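Local coordinates for protein cephalosporin acylase (Bacillus halodurans, PDB 2NLZ) that probably acts as an N-terminal nucleophile amide hydrolase of the gamma-glutamyltranspeptidase family, named for acylase action on cephalosporins, at residues I267-V275 and V315-V325. The protein carries 1 engineered substitution. Numbering follows the deposited sequence.
Sequences IPPNGQGLV and VTEPSDMSVSV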
# COMPACT_ATOMS: atom_id res chain seq x y z
N ILE D 267 -23.46 -26.48 -13.73
CA ILE D 267 -24.75 -27.16 -13.73
C ILE D 267 -25.71 -26.39 -14.65
O ILE D 267 -25.74 -25.15 -14.61
CB ILE D 267 -25.34 -27.20 -12.30
CG1 ILE D 267 -24.45 -28.02 -11.35
CG2 ILE D 267 -26.80 -27.69 -12.30
CD1 ILE D 267 -24.16 -29.45 -11.79
N PRO D 268 -26.47 -27.11 -15.50
CA PRO D 268 -27.51 -26.52 -16.36
C PRO D 268 -28.67 -25.91 -15.57
O PRO D 268 -28.82 -26.21 -14.39
CB PRO D 268 -28.01 -27.72 -17.17
CG PRO D 268 -27.71 -28.87 -16.32
CD PRO D 268 -26.39 -28.56 -15.70
N PRO D 269 -29.47 -25.04 -16.22
CA PRO D 269 -30.66 -24.38 -15.70
C PRO D 269 -31.52 -25.14 -14.69
O PRO D 269 -31.50 -26.37 -14.62
CB PRO D 269 -31.44 -24.06 -16.96
CG PRO D 269 -30.37 -23.63 -17.87
CD PRO D 269 -29.21 -24.57 -17.60
N ASN D 270 -32.34 -24.34 -14.01
CA ASN D 270 -32.62 -24.46 -12.59
C ASN D 270 -31.49 -23.61 -11.94
O ASN D 270 -31.76 -22.53 -11.43
CB ASN D 270 -32.64 -25.92 -12.12
CG ASN D 270 -33.21 -26.09 -10.70
OD1 ASN D 270 -33.11 -27.17 -10.12
ND2 ASN D 270 -33.80 -25.03 -10.14
N GLY D 271 -30.24 -24.07 -12.05
CA GLY D 271 -29.08 -23.32 -11.55
C GLY D 271 -28.66 -22.19 -12.47
O GLY D 271 -28.89 -22.25 -13.68
N GLN D 272 -28.04 -21.16 -11.89
CA GLN D 272 -27.74 -19.91 -12.61
C GLN D 272 -26.34 -19.84 -13.23
O GLN D 272 -25.92 -18.77 -13.70
CB GLN D 272 -28.00 -18.68 -11.71
CG GLN D 272 -26.95 -18.44 -10.61
CD GLN D 272 -27.02 -17.04 -10.02
OE1 GLN D 272 -26.80 -16.86 -8.83
NE2 GLN D 272 -27.28 -16.05 -10.85
N GLY D 273 -25.63 -20.96 -13.24
CA GLY D 273 -24.28 -21.03 -13.78
C GLY D 273 -24.18 -20.57 -15.22
O GLY D 273 -23.14 -20.08 -15.67
N LEU D 274 -25.28 -20.75 -15.95
CA LEU D 274 -25.48 -20.23 -17.29
C LEU D 274 -24.90 -18.82 -17.47
O LEU D 274 -24.27 -18.53 -18.49
CB LEU D 274 -26.98 -20.21 -17.57
CG LEU D 274 -27.52 -20.16 -18.99
CD1 LEU D 274 -27.38 -18.78 -19.60
CD2 LEU D 274 -26.80 -21.19 -19.80
N VAL D 275 -25.14 -17.95 -16.48
CA VAL D 275 -24.74 -16.55 -16.53
C VAL D 275 -23.24 -16.40 -16.69
O VAL D 275 -22.78 -15.67 -17.56
CB VAL D 275 -25.22 -15.77 -15.28
CG1 VAL D 275 -24.70 -14.35 -15.30
CG2 VAL D 275 -26.74 -15.78 -15.22
N VAL D 315 -33.64 -18.03 -17.12
CA VAL D 315 -33.26 -19.25 -16.39
C VAL D 315 -34.23 -19.61 -15.27
O VAL D 315 -34.49 -18.83 -14.36
CB VAL D 315 -31.80 -19.20 -15.87
CG1 VAL D 315 -31.52 -20.37 -14.93
CG2 VAL D 315 -30.82 -19.23 -17.03
N THR D 316 -34.78 -20.82 -15.40
CA THR D 316 -35.68 -21.43 -14.43
C THR D 316 -35.74 -22.94 -14.72
O THR D 316 -34.96 -23.45 -15.52
CB THR D 316 -37.09 -20.82 -14.53
OG1 THR D 316 -37.95 -21.46 -13.58
CG2 THR D 316 -37.66 -21.00 -15.93
N GLU D 317 -36.66 -23.65 -14.05
CA GLU D 317 -36.97 -25.05 -14.39
C GLU D 317 -37.02 -25.25 -15.92
O GLU D 317 -37.83 -24.60 -16.59
CB GLU D 317 -38.31 -25.46 -13.76
CG GLU D 317 -38.84 -26.83 -14.20
CD GLU D 317 -38.19 -27.97 -13.44
OE1 GLU D 317 -37.54 -28.82 -14.08
OE2 GLU D 317 -38.33 -28.01 -12.19
N PRO D 318 -36.15 -26.13 -16.47
CA PRO D 318 -35.95 -26.32 -17.92
C PRO D 318 -37.22 -26.35 -18.76
O PRO D 318 -37.25 -25.78 -19.85
CB PRO D 318 -35.24 -27.68 -17.99
CG PRO D 318 -34.45 -27.72 -16.74
CD PRO D 318 -35.28 -27.02 -15.68
N SER D 319 -38.27 -26.99 -18.24
CA SER D 319 -39.54 -27.13 -18.94
C SER D 319 -40.28 -25.80 -19.09
O SER D 319 -40.97 -25.58 -20.09
CB SER D 319 -40.43 -28.14 -18.21
OG SER D 319 -39.70 -29.30 -17.85
N ASP D 320 -40.14 -24.91 -18.11
CA ASP D 320 -40.80 -23.61 -18.13
C ASP D 320 -39.95 -22.53 -18.80
O ASP D 320 -40.36 -21.37 -18.83
CB ASP D 320 -41.19 -23.16 -16.71
CG ASP D 320 -42.38 -23.93 -16.14
OD1 ASP D 320 -43.38 -23.30 -15.76
OD2 ASP D 320 -42.31 -25.18 -16.06
N MET D 321 -38.79 -22.91 -19.33
CA MET D 321 -37.88 -21.95 -19.98
C MET D 321 -38.37 -21.53 -21.36
O MET D 321 -38.77 -22.37 -22.17
CB MET D 321 -36.45 -22.50 -20.06
CG MET D 321 -35.66 -22.35 -18.76
SD MET D 321 -33.94 -22.84 -18.86
CE MET D 321 -33.32 -21.77 -20.17
N SER D 322 -38.31 -20.23 -21.61
CA SER D 322 -38.84 -19.64 -22.85
C SER D 322 -37.89 -19.82 -24.03
O SER D 322 -38.33 -20.12 -25.14
CB SER D 322 -39.16 -18.17 -22.63
OG SER D 322 -39.96 -17.65 -23.67
N VAL D 323 -36.59 -19.61 -23.81
CA VAL D 323 -35.59 -19.92 -24.83
C VAL D 323 -34.80 -21.15 -24.39
O VAL D 323 -35.07 -21.71 -23.33
CB VAL D 323 -34.63 -18.73 -25.10
CG1 VAL D 323 -35.39 -17.58 -25.72
CG2 VAL D 323 -33.93 -18.29 -23.83
N SER D 324 -33.84 -21.59 -25.20
CA SER D 324 -33.03 -22.74 -24.83
C SER D 324 -31.64 -22.34 -24.35
O SER D 324 -31.18 -21.21 -24.56
CB SER D 324 -32.95 -23.76 -25.98
OG SER D 324 -31.97 -23.40 -26.93
N VAL D 325 -30.98 -23.28 -23.67
CA VAL D 325 -29.60 -23.14 -23.23
C VAL D 325 -28.67 -22.95 -24.43
O VAL D 325 -27.77 -22.11 -24.40
CB VAL D 325 -29.16 -24.40 -22.46
CG1 VAL D 325 -27.78 -24.22 -21.88
CG2 VAL D 325 -30.17 -24.71 -21.35
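Val-315 holds CG1 anti to its backbone N (chi1 171°) and CG2 anti to its carbonyl carbon, a setting that splits the methyls between the backbone at Gly-271 and Leu-274 at the start of helix 274-283. This is packing within the Ntn-hydrolase fold of the gamma-glutamyltranspeptidase family, joining the connection between strand 262-266 and helix 274-283 to the loop that follows helix 294-314. Val-315 CG1 lies 3.5 Å from Gly-271 O, and its CG2 sits 3.9 Å from Leu-274 CG. Leu-274, its own CG turned away from the backbone N (chi1 -160°), slants past Val-315 and brings CD2 to 3.8 Å from Val-325 CG1. With an alanine in place of Val-315 both methyls are lost, which is likely to open a gap beside Leu-274 CG and over the Gly-271 carbonyl.

Pro-269 carries the second apolar cluster, with Met-321 and Val-325. Pro-269 CG meets Val-325 CG2 tip to tip, 3.6 Å away, while the Met-321 side chain crosses the ring at about a right angle, with SD beside CB. Ile-255 of strand 250-259 also touches Pro-269, Leu-274 and Val-325. Two buried polar ends are satisfied from outside the two segments: Glu-317 OE2 forms a salt bridge with Arg-416 NE, and Asn-270 OD1 accepts a hydrogen bond from Asn-86 ND2. One weak hydrogen bond directly links the two backbones: Asn-270 N to Thr-316 O, 3.2 Å, bent to 133° at the hydrogen.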